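Local atomic coordinates of inosine-uridine preferring nucleoside hydrolase (Gardnerella vaginalis 315-A, PDB entry 6BA1), a protein that belongs to the nucleoside hydrolase family, with a mixed, mostly parallel beta sheet flanked by helices and a bound calcium ion. Residues A[265-269]-A[280-286]; A[123-129]-A[150-156]; A[72-78]-A[176-180]. Residue numbers count along the deposited sequence, not the author numbering.

Interaction 1: A[265-269]-A[280-286]; sequences PINMQ and TIGDVTR
The three residues with the largest buried areas, Q269, N267 and R286, together make up about half of the contact between 265-269 and 280-286. Extended backbones run antiparallel. Q269 and I281 form a hydrogen-bonded pair, Q269 N to I281 O at 2.9 Å and I281 N to Q269 O at 3.2 Å, their side chains on one face with Q269 CG 3.9 Å from I281 CG2. M268 and G282 follow as a non-hydrogen-bonded pair, CA to CA 4.2 Å, and D283 N then binds N267 O at 3.1 Å. After D283 the chain curls back, so that R286 (chi1 m, chi2 t, chi3 m) donates NH2 to M268 O at 2.7 Å and pairs NH1 with D283 OD1 at 2.8 Å. N267, chi1 m, gives a weak bond from ND2 to R286 O at 3.0 Å, its amide being held chiefly by V291 and T293. I162 of the second subunit packs on I281. Such pairing is that of a two-stranded antiparallel beta hairpin, here beside the subunit interface.

Interaction 2: A[123-129]-A[150-156]; sequences KDLVYVP and IGKIVLM
Neighbouring parallel strands fit together by matching backbone zigzags, and 125-129 with 152-156 is a compact case. Their axes approach to 4.8 Å, with 13° between their directions. V126 is level with K152 (CA to CA 5.0 Å), Y127 with I153 (4.8 Å), V128 with V154 (4.9 Å) and P129 with L155 (4.8 Å). The bonds step along the pair: K152 N to L125 O at 3.3 Å, weak; Y127 N to K152 O at 3.1 Å; V154 N to Y127 O at 3.1 Å; M156 N to P129 O at 3.2 Å. At the start of the second segment, G151 packs against the backbone of K123, its CA 3.6 Å from K123 O, where a beta carbon would clash with the carbonyl oxygens of K123 and L125. I150 (chi1 t, chi2 t) sends CD1 back into the notch between L125 and Y127, 4.2 Å from L125 CD2 and 3.9 Å from Y127 CB. I153 CG2 fills a second notch, between the edge of the Y127 ring (chi1 t), whose CD2 is 4.0 Å away, and P129 CD, also at 4.0 Å; P129 CG in turn rests 3.7 Å from L155 CB. On the face of V126 and K152, V126 CG1 meets K152 CG at 3.9 Å. Helix 110-121 covers L125, Y127 and I150, while helix 247-256 packs on V128 and receives K152 NZ at A255 O. Between the two segments, then, the polar work falls to the backbone and the side chains add apolar contact, as expected of central strands in an alpha/beta sheet.

Interaction 3: A[72-78]-A[176-180]; sequences ASTKDSF and QDPDA
A type I beta turn from A72 to K75, closed by K75 N to A72 O at 3.0 Å, faces the start of helix 178-187. The closest alpha carbons are A72 with D177 at 5.4 Å and S73 with A180 at 6.2 Å. D177 is extended (phi -148°, psi 91°) at the N-cap position, and the helical residues P178, D179 and A180 follow. With chi1 t, its carboxylate reaches two ways: D177 OD1 accepts from A180 N at 3.2 Å, capping the helix, and D177 OD2 accepts from S73 N at 2.7 Å, tying the turn to the same cap. T134 also bonds OD2. Around this pivot the remaining contacts are mostly van der Waals. A72 CB lies 3.5 Å from Q176 O, and S73 CB is 4.4 Å from A180 CB. T74 OG1 comes within 3.5 Å of D179 OD1, though D179 has its salt bridge with R277. Q176, chi1 near -134°, brings NE2 to 3.6 Å from F78 CE2, at the edge of the phenyl ring, while Y39 touches both F78 and Q176. The Q176 side chain is about 8 Å from the calcium ion. The motif is an Asp N-cap whose second carboxylate oxygen anchors a neighbouring loop, here at the start of helix 178-187.

In the fold
Chemistry follows the elements joined: strands pair through their backbones, whereas a loop meets a helix start through a side-chain acceptor. Interaction 2 joins two central strands of the large sheet, its centre about 11 Å from that of the chain. Interaction 1 is also buried, yet lies about 22 Å out, in a separate two-stranded sheet beside the second subunit, and adds side-chain hydrogen bonds to its strand pairing, with a salt bridge inside 280-286. Interaction 3 is partly exposed and depends on a single hydrogen bond between a loop and a helix start. Helix 178-187 links the last two, beginning in interaction 3 and packing through R186 and F185 on interaction 1. No two contacts touch directly.

Interaction 1: A[265-269]-A[280-286]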
ATOM      1  N   PRO A 265      -3.917   2.195 -10.056  1.00 29.99           N
ATOM      2  CA  PRO A 265      -3.001   3.116 -10.742  1.00 30.39           C
ATOM      3  C   PRO A 265      -2.159   3.908  -9.750  1.00 30.70           C
ATOM      4  O   PRO A 265      -2.714   4.570  -8.880  1.00 31.70           O
ATOM      5  CB  PRO A 265      -3.941   4.041 -11.522  1.00 32.02           C
ATOM      6  CG  PRO A 265      -5.137   3.197 -11.783  1.00 31.93           C
ATOM      7  CD  PRO A 265      -5.293   2.320 -10.569  1.00 31.05           C
ATOM      8  N   ILE A 266      -0.838   3.818  -9.863  1.00 29.99           N
ATOM      9  CA  ILE A 266       0.058   4.388  -8.858  1.00 30.21           C
ATOM     10  C   ILE A 266       1.497   4.511  -9.361  1.00 29.89           C
ATOM     11  O   ILE A 266       2.095   3.527  -9.771  1.00 28.70           O
ATOM     12  CB  ILE A 266       0.029   3.546  -7.554  1.00 29.36           C
ATOM     13  CG1 ILE A 266       0.921   4.165  -6.467  1.00 29.78           C
ATOM     14  CG2 ILE A 266       0.429   2.090  -7.808  1.00 27.78           C
ATOM     15  CD1 ILE A 266       0.785   3.472  -5.127  1.00 29.34           C
ATOM     16  N   ASN A 267       2.045   5.722  -9.319  1.00 31.14           N
ATOM     17  CA  ASN A 267       3.465   5.931  -9.586  1.00 31.14           C
ATOM     18  C   ASN A 267       4.274   5.364  -8.417  1.00 30.28           C
ATOM     19  O   ASN A 267       4.072   5.762  -7.273  1.00 30.77           O
ATOM     20  CB  ASN A 267       3.771   7.418  -9.799  1.00 33.00           C
ATOM     21  CG  ASN A 267       3.234   7.943 -11.119  1.00 34.02           C
ATOM     22  OD1 ASN A 267       3.763   7.633 -12.183  1.00 33.80           O
ATOM     23  ND2 ASN A 267       2.191   8.756 -11.060  1.00 35.32           N
ATOM     24  N   MET A 268       5.183   4.439  -8.726  1.00 29.19           N
ATOM     25  CA  MET A 268       5.874   3.614  -7.732  1.00 28.27           C
ATOM     26  C   MET A 268       7.380   3.845  -7.686  1.00 28.57           C
ATOM     27  O   MET A 268       7.959   4.493  -8.554  1.00 29.36           O
ATOM     28  CB  MET A 268       5.637   2.140  -8.040  1.00 26.81           C
ATOM     29  CG  MET A 268       4.222   1.653  -7.796  1.00 26.47           C
ATOM     30  SD  MET A 268       3.882   1.317  -6.074  1.00 26.40           S
ATOM     31  CE  MET A 268       5.076   0.044  -5.701  1.00 25.28           C
ATOM     32  N   GLN A 269       7.987   3.293  -6.641  1.00 28.10           N
ATOM     33  CA  GLN A 269       9.434   3.256  -6.465  1.00 28.32           C
ATOM     34  C   GLN A 269       9.783   2.016  -5.659  1.00 27.28           C
ATOM     35  O   GLN A 269       8.894   1.291  -5.205  1.00 26.54           O
ATOM     36  CB  GLN A 269       9.932   4.508  -5.727  1.00 29.79           C
ATOM     37  CG  GLN A 269       9.308   4.738  -4.344  1.00 30.08           C
ATOM     38  CD  GLN A 269      10.037   5.772  -3.508  1.00 31.53           C
ATOM     39  OE1 GLN A 269       9.894   6.972  -3.716  1.00 32.87           O
ATOM     40  NE2 GLN A 269      10.810   5.311  -2.541  1.00 31.44           N
ATOM     41  N   THR A 280       8.549  -2.201  -1.876  1.00 24.97           N
ATOM     42  CA  THR A 280       7.816  -1.621  -2.989  1.00 24.83           C
ATOM     43  C   THR A 280       6.781  -0.666  -2.413  1.00 25.62           C
ATOM     44  O   THR A 280       5.965  -1.062  -1.573  1.00 25.73           O
ATOM     45  CB  THR A 280       7.092  -2.714  -3.773  1.00 23.88           C
ATOM     46  OG1 THR A 280       6.437  -3.592  -2.852  1.00 23.74           O
ATOM     47  CG2 THR A 280       8.083  -3.533  -4.594  1.00 23.25           C
ATOM     48  N   ILE A 281       6.812   0.589  -2.854  1.00 26.38           N
ATOM     49  CA  ILE A 281       5.984   1.630  -2.257  1.00 27.44           C
ATOM     50  C   ILE A 281       5.789   2.793  -3.230  1.00 28.15           C
ATOM     51  O   ILE A 281       6.632   3.024  -4.089  1.00 28.13           O
ATOM     52  CB  ILE A 281       6.624   2.115  -0.932  1.00 28.35           C
ATOM     53  CG1 ILE A 281       5.623   2.902  -0.078  1.00 29.47           C
ATOM     54  CG2 ILE A 281       7.891   2.933  -1.173  1.00 29.00           C
ATOM     55  CD1 ILE A 281       4.499   2.049   0.477  1.00 29.16           C
ATOM     56  N   GLY A 282       4.671   3.504  -3.105  1.00 28.95           N
ATOM     57  CA  GLY A 282       4.400   4.660  -3.946  1.00 29.93           C
ATOM     58  C   GLY A 282       5.363   5.813  -3.715  1.00 31.15           C
ATOM     59  O   GLY A 282       5.754   6.086  -2.583  1.00 31.72           O
ATOM     60  N   ASP A 283       5.747   6.479  -4.798  1.00 31.70           N
ATOM     61  CA  ASP A 283       6.577   7.670  -4.712  1.00 33.17           C
ATOM     62  C   ASP A 283       5.652   8.841  -4.462  1.00 34.74           C
ATOM     63  O   ASP A 283       4.710   9.067  -5.232  1.00 35.01           O
ATOM     64  CB  ASP A 283       7.385   7.893  -5.999  1.00 33.38           C
ATOM     65  CG  ASP A 283       8.406   9.022  -5.874  1.00 35.02           C
ATOM     66  OD1 ASP A 283       8.871   9.515  -6.921  1.00 35.79           O
ATOM     67  OD2 ASP A 283       8.750   9.425  -4.742  1.00 35.70           O
ATOM     68  N   VAL A 284       5.932   9.581  -3.392  1.00 35.91           N
ATOM     69  CA  VAL A 284       5.098  10.719  -2.989  1.00 37.64           C
ATOM     70  C   VAL A 284       5.225  11.818  -4.028  1.00 39.09           C
ATOM     71  O   VAL A 284       4.225  12.423  -4.415  1.00 40.08           O
ATOM     72  CB  VAL A 284       5.489  11.308  -1.613  1.00 38.80           C
ATOM     73  CG1 VAL A 284       4.435  12.303  -1.139  1.00 40.53           C
ATOM     74  CG2 VAL A 284       5.656  10.215  -0.576  1.00 37.55           C
ATOM     75  N   THR A 285       6.457  12.054  -4.470  1.00 39.38           N
ATOM     76  CA  THR A 285       6.784  13.028  -5.511  1.00 40.90           C
ATOM     77  C   THR A 285       5.830  12.979  -6.696  1.00 40.81           C
ATOM     78  O   THR A 285       5.406  14.020  -7.197  1.00 42.60           O
ATOM     79  CB  THR A 285       8.205  12.808  -6.061  1.00 40.68           C
ATOM     80  OG1 THR A 285       9.053  12.344  -5.009  1.00 40.08           O
ATOM     81  CG2 THR A 285       8.776  14.096  -6.653  1.00 42.97           C
ATOM     82  N   ARG A 286       5.499  11.761  -7.130  1.00 38.88           N
ATOM     83  CA  ARG A 286       4.617  11.556  -8.277  1.00 38.70           C
ATOM     84  C   ARG A 286       3.203  11.103  -7.861  1.00 38.12           C
ATOM     85  O   ARG A 286       2.520  10.412  -8.620  1.00 37.27           O
ATOM     86  CB  ARG A 286       5.258  10.557  -9.256  1.00 37.26           C
ATOM     87  CG  ARG A 286       6.749  10.809  -9.529  1.00 37.73           C
ATOM     88  CD  ARG A 286       7.261  10.138 -10.797  1.00 37.04           C
ATOM     89  NE  ARG A 286       6.997   8.686 -10.851  1.00 34.90           N
ATOM     90  CZ  ARG A 286       7.673   7.746 -10.177  1.00 33.53           C
ATOM     91  NH1 ARG A 286       8.682   8.055  -9.344  1.00 33.97           N
ATOM     92  NH2 ARG A 286       7.331   6.474 -10.325  1.00 31.86           N
TER

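Interaction 2: A[123-129]-A[150-156]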
ATOM      1  N   LYS A 123       5.144  -2.661 -29.847  1.00 35.22           N
ATOM      2  CA  LYS A 123       3.996  -2.735 -28.946  1.00 34.03           C
ATOM      3  C   LYS A 123       3.256  -4.083 -28.943  1.00 32.90           C
ATOM      4  O   LYS A 123       2.321  -4.265 -28.160  1.00 31.96           O
ATOM      5  CB  LYS A 123       3.034  -1.567 -29.210  1.00 35.43           C
ATOM      6  CG  LYS A 123       3.640  -0.222 -28.816  1.00 36.33           C
ATOM      7  CD  LYS A 123       2.720   0.668 -27.997  1.00 36.39           C
ATOM      8  CE  LYS A 123       3.529   1.657 -27.174  1.00 36.57           C
ATOM      9  NZ  LYS A 123       2.733   2.853 -26.801  1.00 37.63           N
ATOM     10  N   ASP A 124       3.666  -5.024 -29.795  1.00 33.13           N
ATOM     11  CA  ASP A 124       3.193  -6.409 -29.700  1.00 32.05           C
ATOM     12  C   ASP A 124       3.986  -7.222 -28.667  1.00 30.41           C
ATOM     13  O   ASP A 124       3.550  -8.316 -28.297  1.00 29.43           O
ATOM     14  CB  ASP A 124       3.249  -7.105 -31.071  1.00 33.20           C
ATOM     15  CG  ASP A 124       2.351  -6.444 -32.115  1.00 34.95           C
ATOM     16  OD1 ASP A 124       1.376  -5.756 -31.734  1.00 35.06           O
ATOM     17  OD2 ASP A 124       2.622  -6.624 -33.328  1.00 36.39           O
ATOM     18  N   LEU A 125       5.133  -6.702 -28.211  1.00 30.29           N
ATOM     19  CA  LEU A 125       5.978  -7.406 -27.232  1.00 28.97           C
ATOM     20  C   LEU A 125       5.482  -7.250 -25.795  1.00 27.64           C
ATOM     21  O   LEU A 125       5.113  -6.156 -25.375  1.00 27.88           O
ATOM     22  CB  LEU A 125       7.436  -6.929 -27.309  1.00 29.57           C
ATOM     23  CG  LEU A 125       8.439  -7.630 -26.376  1.00 28.51           C
ATOM     24  CD1 LEU A 125       8.633  -9.081 -26.763  1.00 28.22           C
ATOM     25  CD2 LEU A 125       9.764  -6.889 -26.372  1.00 29.35           C
ATOM     26  N   VAL A 126       5.522  -8.354 -25.053  1.00 26.44           N
ATOM     27  CA  VAL A 126       5.134  -8.401 -23.650  1.00 25.27           C
ATOM     28  C   VAL A 126       6.237  -9.115 -22.866  1.00 24.48           C
ATOM     29  O   VAL A 126       6.491 -10.286 -23.104  1.00 24.26           O
ATOM     30  CB  VAL A 126       3.792  -9.152 -23.467  1.00 24.82           C
ATOM     31  CG1 VAL A 126       3.370  -9.153 -21.993  1.00 23.84           C
ATOM     32  CG2 VAL A 126       2.710  -8.546 -24.356  1.00 25.83           C
ATOM     33  N   TYR A 127       6.892  -8.408 -21.949  1.00 24.21           N
ATOM     34  CA  TYR A 127       8.001  -8.956 -21.156  1.00 23.67           C
ATOM     35  C   TYR A 127       7.512  -9.242 -19.739  1.00 22.65           C
ATOM     36  O   TYR A 127       7.036  -8.348 -19.078  1.00 22.57           O
ATOM     37  CB  TYR A 127       9.164  -7.958 -21.176  1.00 24.39           C
ATOM     38  CG  TYR A 127      10.343  -8.284 -20.282  1.00 24.06           C
ATOM     39  CD1 TYR A 127      11.335  -9.175 -20.672  1.00 24.33           C
ATOM     40  CD2 TYR A 127      10.488  -7.651 -19.057  1.00 23.69           C
ATOM     41  CE1 TYR A 127      12.430  -9.447 -19.851  1.00 24.24           C
ATOM     42  CE2 TYR A 127      11.567  -7.907 -18.230  1.00 23.57           C
ATOM     43  CZ  TYR A 127      12.537  -8.802 -18.623  1.00 23.85           C
ATOM     44  OH  TYR A 127      13.596  -9.017 -17.766  1.00 23.90           O
ATOM     45  N   VAL A 128       7.635 -10.486 -19.287  1.00 22.07           N
ATOM     46  CA  VAL A 128       7.022 -10.954 -18.036  1.00 21.31           C
ATOM     47  C   VAL A 128       8.094 -11.568 -17.135  1.00 21.02           C
ATOM     48  O   VAL A 128       8.293 -12.775 -17.140  1.00 20.92           O
ATOM     49  CB  VAL A 128       5.901 -11.973 -18.334  1.00 21.17           C
ATOM     50  CG1 VAL A 128       5.339 -12.599 -17.057  1.00 20.63           C
ATOM     51  CG2 VAL A 128       4.801 -11.300 -19.142  1.00 21.61           C
ATOM     52  N   PRO A 129       8.798 -10.729 -16.362  1.00 21.04           N
ATOM     53  CA  PRO A 129       9.885 -11.176 -15.493  1.00 20.97           C
ATOM     54  C   PRO A 129       9.418 -11.646 -14.136  1.00 20.47           C
ATOM     55  O   PRO A 129       8.865 -10.861 -13.391  1.00 20.33           O
ATOM     56  CB  PRO A 129      10.737  -9.916 -15.347  1.00 21.45           C
ATOM     57  CG  PRO A 129       9.748  -8.818 -15.441  1.00 21.49           C
ATOM     58  CD  PRO A 129       8.683  -9.263 -16.376  1.00 21.39           C
ATOM     59  N   ILE A 150       8.222  -0.467 -25.949  1.00 33.58           N
ATOM     60  CA  ILE A 150       7.688  -1.771 -25.502  1.00 31.74           C
ATOM     61  C   ILE A 150       6.171  -1.727 -25.253  1.00 31.26           C
ATOM     62  O   ILE A 150       5.625  -0.693 -24.850  1.00 31.80           O
ATOM     63  CB  ILE A 150       8.429  -2.318 -24.253  1.00 30.27           C
ATOM     64  CG1 ILE A 150       8.147  -3.818 -24.054  1.00 28.80           C
ATOM     65  CG2 ILE A 150       8.073  -1.540 -22.999  1.00 29.78           C
ATOM     66  CD1 ILE A 150       9.060  -4.495 -23.054  1.00 27.72           C
ATOM     67  N   GLY A 151       5.513  -2.859 -25.510  1.00 30.44           N
ATOM     68  CA  GLY A 151       4.071  -2.993 -25.337  1.00 30.10           C
ATOM     69  C   GLY A 151       3.666  -2.933 -23.885  1.00 28.89           C
ATOM     70  O   GLY A 151       2.970  -2.010 -23.490  1.00 29.38           O
ATOM     71  N   LYS A 152       4.090  -3.927 -23.111  1.00 27.48           N
ATOM     72  CA  LYS A 152       3.899  -3.927 -21.664  1.00 26.43           C
ATOM     73  C   LYS A 152       4.823  -4.885 -20.913  1.00 25.26           C
ATOM     74  O   LYS A 152       5.168  -5.929 -21.410  1.00 24.95           O
ATOM     75  CB  LYS A 152       2.434  -4.220 -21.293  1.00 26.11           C
ATOM     76  CG  LYS A 152       1.890  -5.569 -21.717  1.00 25.61           C
ATOM     77  CD  LYS A 152       0.462  -5.731 -21.224  1.00 25.52           C
ATOM     78  CE  LYS A 152      -0.094  -7.126 -21.442  1.00 25.06           C
ATOM     79  NZ  LYS A 152      -1.252  -7.373 -20.524  1.00 24.83           N
ATOM     80  N   ILE A 153       5.211  -4.487 -19.707  1.00 24.79           N
ATOM     81  CA  ILE A 153       5.925  -5.337 -18.765  1.00 23.78           C
ATOM     82  C   ILE A 153       4.935  -5.759 -17.683  1.00 23.00           C
ATOM     83  O   ILE A 153       4.112  -4.957 -17.268  1.00 23.30           O
ATOM     84  CB  ILE A 153       7.129  -4.592 -18.148  1.00 24.04           C
ATOM     85  CG1 ILE A 153       8.138  -4.221 -19.238  1.00 25.04           C
ATOM     86  CG2 ILE A 153       7.790  -5.437 -17.066  1.00 23.13           C
ATOM     87  CD1 ILE A 153       9.134  -3.167 -18.849  1.00 25.80           C
ATOM     88  N   VAL A 154       4.996  -7.012 -17.246  1.00 22.19           N
ATOM     89  CA  VAL A 154       4.079  -7.547 -16.232  1.00 21.64           C
ATOM     90  C   VAL A 154       4.851  -8.480 -15.309  1.00 20.98           C
ATOM     91  O   VAL A 154       4.918  -9.673 -15.550  1.00 20.69           O
ATOM     92  CB  VAL A 154       2.872  -8.295 -16.868  1.00 21.71           C
ATOM     93  CG1 VAL A 154       1.933  -8.834 -15.796  1.00 21.38           C
ATOM     94  CG2 VAL A 154       2.120  -7.401 -17.843  1.00 22.56           C
ATOM     95  N   LEU A 155       5.435  -7.928 -14.252  1.00 20.90           N
ATOM     96  CA  LEU A 155       6.321  -8.692 -13.363  1.00 20.50           C
ATOM     97  C   LEU A 155       5.583  -9.398 -12.240  1.00 20.18           C
ATOM     98  O   LEU A 155       4.440  -9.064 -11.936  1.00 20.30           O
ATOM     99  CB  LEU A 155       7.391  -7.774 -12.767  1.00 20.78           C
ATOM    100  CG  LEU A 155       6.947  -6.783 -11.682  1.00 20.99           C
ATOM    101  CD1 LEU A 155       7.290  -7.281 -10.280  1.00 20.76           C
ATOM    102  CD2 LEU A 155       7.555  -5.410 -11.902  1.00 21.68           C
ATOM    103  N   MET A 156       6.255 -10.379 -11.644  1.00 19.95           N
ATOM    104  CA  MET A 156       5.858 -10.958 -10.364  1.00 19.89           C
ATOM    105  C   MET A 156       6.938 -10.577  -9.371  1.00 20.02           C
ATOM    106  O   MET A 156       8.118 -10.844  -9.588  1.00 20.07           O
ATOM    107  CB  MET A 156       5.659 -12.482 -10.457  1.00 19.81           C
ATOM    108  CG  MET A 156       6.171 -13.327  -9.282  1.00 19.96           C
ATOM    109  SD  MET A 156       5.637 -12.847  -7.621  1.00 20.26           S
ATOM    110  CE  MET A 156       6.828 -13.748  -6.610  1.00 20.60           C
TER

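Interaction 3: A[72-78]-A[176-180]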
ATOM      1  N   ALA A  72      23.706  -9.385  -8.813  1.00 30.11           N
ATOM      2  CA  ALA A  72      22.897  -8.166  -8.725  1.00 29.53           C
ATOM      3  C   ALA A  72      23.599  -6.909  -9.240  1.00 30.76           C
ATOM      4  O   ALA A  72      24.828  -6.815  -9.205  1.00 32.24           O
ATOM      5  CB  ALA A  72      22.428  -7.947  -7.298  1.00 29.13           C
ATOM      6  N   SER A  73      22.791  -5.966  -9.740  1.00 30.31           N
ATOM      7  CA  SER A  73      23.187  -4.588 -10.064  1.00 31.48           C
ATOM      8  C   SER A  73      24.354  -4.043  -9.228  1.00 33.03           C
ATOM      9  O   SER A  73      25.321  -3.518  -9.785  1.00 34.60           O
ATOM     10  CB  SER A  73      21.963  -3.668  -9.896  1.00 30.68           C
ATOM     11  OG  SER A  73      22.246  -2.292 -10.119  1.00 31.92           O
ATOM     12  N   THR A  74      24.251  -4.185  -7.903  1.00 32.73           N
ATOM     13  CA  THR A  74      25.209  -3.606  -6.952  1.00 34.20           C
ATOM     14  C   THR A  74      25.962  -4.649  -6.097  1.00 34.60           C
ATOM     15  O   THR A  74      26.428  -4.330  -5.002  1.00 35.46           O
ATOM     16  CB  THR A  74      24.495  -2.603  -6.017  1.00 33.98           C
ATOM     17  OG1 THR A  74      23.462  -3.276  -5.300  1.00 32.46           O
ATOM     18  CG2 THR A  74      23.882  -1.458  -6.815  1.00 34.02           C
ATOM     19  N   LYS A  75      26.087  -5.877  -6.596  1.00 34.16           N
ATOM     20  CA  LYS A  75      26.861  -6.932  -5.920  1.00 34.80           C
ATOM     21  C   LYS A  75      27.905  -7.530  -6.876  1.00 35.94           C
ATOM     22  O   LYS A  75      27.774  -7.427  -8.096  1.00 35.79           O
ATOM     23  CB  LYS A  75      25.933  -8.025  -5.377  1.00 33.34           C
ATOM     24  CG  LYS A  75      24.990  -7.561  -4.280  1.00 32.52           C
ATOM     25  CD  LYS A  75      24.314  -8.735  -3.596  1.00 31.63           C
ATOM     26  CE  LYS A  75      23.059  -8.285  -2.861  1.00 30.58           C
ATOM     27  NZ  LYS A  75      22.442  -9.401  -2.103  1.00 30.03           N
ATOM     28  N   ASP A  76      28.933  -8.133  -6.312  1.00 37.26           N
ATOM     29  CA  ASP A  76      30.028  -8.762  -7.071  1.00 38.68           C
ATOM     30  C   ASP A  76      29.671 -10.195  -7.472  1.00 37.83           C
ATOM     31  O   ASP A  76      29.975 -10.623  -8.591  1.00 38.23           O
ATOM     32  CB  ASP A  76      31.340  -8.806  -6.280  1.00 40.77           C
ATOM     33  CG  ASP A  76      31.805  -7.479  -5.719  1.00 41.94           C
ATOM     34  OD1 ASP A  76      31.095  -6.436  -5.923  1.00 41.15           O
ATOM     35  OD2 ASP A  76      32.730  -7.520  -4.946  1.00 43.54           O
ATOM     36  N   SER A  77      29.040 -10.938  -6.552  1.00 36.86           N
ATOM     37  CA  SER A  77      28.749 -12.355  -6.713  1.00 36.35           C
ATOM     38  C   SER A  77      27.293 -12.692  -6.375  1.00 34.38           C
ATOM     39  O   SER A  77      26.473 -11.797  -6.142  1.00 33.34           O
ATOM     40  CB  SER A  77      29.695 -13.174  -5.820  1.00 37.88           C
ATOM     41  OG  SER A  77      29.254 -13.213  -4.471  1.00 37.52           O
ATOM     42  N   PHE A  78      26.981 -13.990  -6.390  1.00 34.06           N
ATOM     43  CA  PHE A  78      25.692 -14.488  -5.922  1.00 32.57           C
ATOM     44  C   PHE A  78      25.776 -15.976  -5.557  1.00 33.07           C
ATOM     45  O   PHE A  78      26.301 -16.780  -6.329  1.00 33.77           O
ATOM     46  CB  PHE A  78      24.607 -14.269  -6.973  1.00 31.05           C
ATOM     47  CG  PHE A  78      23.341 -15.034  -6.694  1.00 29.80           C
ATOM     48  CD1 PHE A  78      23.068 -16.234  -7.356  1.00 29.65           C
ATOM     49  CD2 PHE A  78      22.434 -14.586  -5.739  1.00 28.98           C
ATOM     50  CE1 PHE A  78      21.918 -16.951  -7.090  1.00 28.73           C
ATOM     51  CE2 PHE A  78      21.278 -15.291  -5.465  1.00 28.06           C
ATOM     52  CZ  PHE A  78      21.021 -16.483  -6.141  1.00 27.95           C
ATOM     53  N   GLN A 176      16.435  -9.567  -3.991  1.00 24.46           N
ATOM     54  CA  GLN A 176      17.699 -10.005  -4.597  1.00 25.07           C
ATOM     55  C   GLN A 176      18.408  -8.861  -5.348  1.00 25.57           C
ATOM     56  O   GLN A 176      19.641  -8.806  -5.376  1.00 26.57           O
ATOM     57  CB  GLN A 176      17.480 -11.188  -5.551  1.00 24.56           C
ATOM     58  CG  GLN A 176      18.490 -12.322  -5.354  1.00 25.34           C
ATOM     59  CD  GLN A 176      18.027 -13.346  -4.361  1.00 25.38           C
ATOM     60  OE1 GLN A 176      16.915 -13.883  -4.451  1.00 24.66           O
ATOM     61  NE2 GLN A 176      18.891 -13.638  -3.378  1.00 26.43           N
ATOM     62  N   ASP A 177      17.618  -7.979  -5.966  1.00 25.07           N
ATOM     63  CA  ASP A 177      18.134  -6.747  -6.555  1.00 25.74           C
ATOM     64  C   ASP A 177      17.084  -5.628  -6.464  1.00 25.42           C
ATOM     65  O   ASP A 177      16.236  -5.480  -7.358  1.00 24.83           O
ATOM     66  CB  ASP A 177      18.565  -6.973  -8.004  1.00 25.87           C
ATOM     67  CG  ASP A 177      19.469  -5.862  -8.531  1.00 27.05           C
ATOM     68  OD1 ASP A 177      19.559  -4.768  -7.914  1.00 27.65           O
ATOM     69  OD2 ASP A 177      20.099  -6.096  -9.580  1.00 27.55           O
ATOM     70  N   PRO A 178      17.124  -4.857  -5.363  1.00 25.96           N
ATOM     71  CA  PRO A 178      16.239  -3.716  -5.186  1.00 25.98           C
ATOM     72  C   PRO A 178      16.543  -2.559  -6.132  1.00 26.71           C
ATOM     73  O   PRO A 178      15.620  -1.936  -6.658  1.00 26.48           O
ATOM     74  CB  PRO A 178      16.507  -3.281  -3.740  1.00 26.70           C
ATOM     75  CG  PRO A 178      17.117  -4.460  -3.077  1.00 26.70           C
ATOM     76  CD  PRO A 178      17.936  -5.091  -4.153  1.00 26.69           C
ATOM     77  N   ASP A 179      17.828  -2.278  -6.340  1.00 27.77           N
ATOM     78  CA  ASP A 179      18.241  -1.101  -7.104  1.00 28.86           C
ATOM     79  C   ASP A 179      17.773  -1.194  -8.544  1.00 28.46           C
ATOM     80  O   ASP A 179      17.367  -0.197  -9.137  1.00 28.99           O
ATOM     81  CB  ASP A 179      19.757  -0.920  -7.044  1.00 30.25           C
ATOM     82  CG  ASP A 179      20.268  -0.810  -5.622  1.00 30.86           C
ATOM     83  OD1 ASP A 179      20.264  -1.844  -4.923  1.00 30.21           O
ATOM     84  OD2 ASP A 179      20.657   0.300  -5.204  1.00 32.11           O
ATOM     85  N   ALA A 180      17.824  -2.409  -9.088  1.00 27.67           N
ATOM     86  CA  ALA A 180      17.304  -2.712 -10.420  1.00 27.23           C
ATOM     87  C   ALA A 180      15.799  -2.495 -10.492  1.00 26.34           C
ATOM     88  O   ALA A 180      15.297  -1.822 -11.397  1.00 26.66           O
ATOM     89  CB  ALA A 180      17.643  -4.140 -10.795  1.00 26.64           C
TER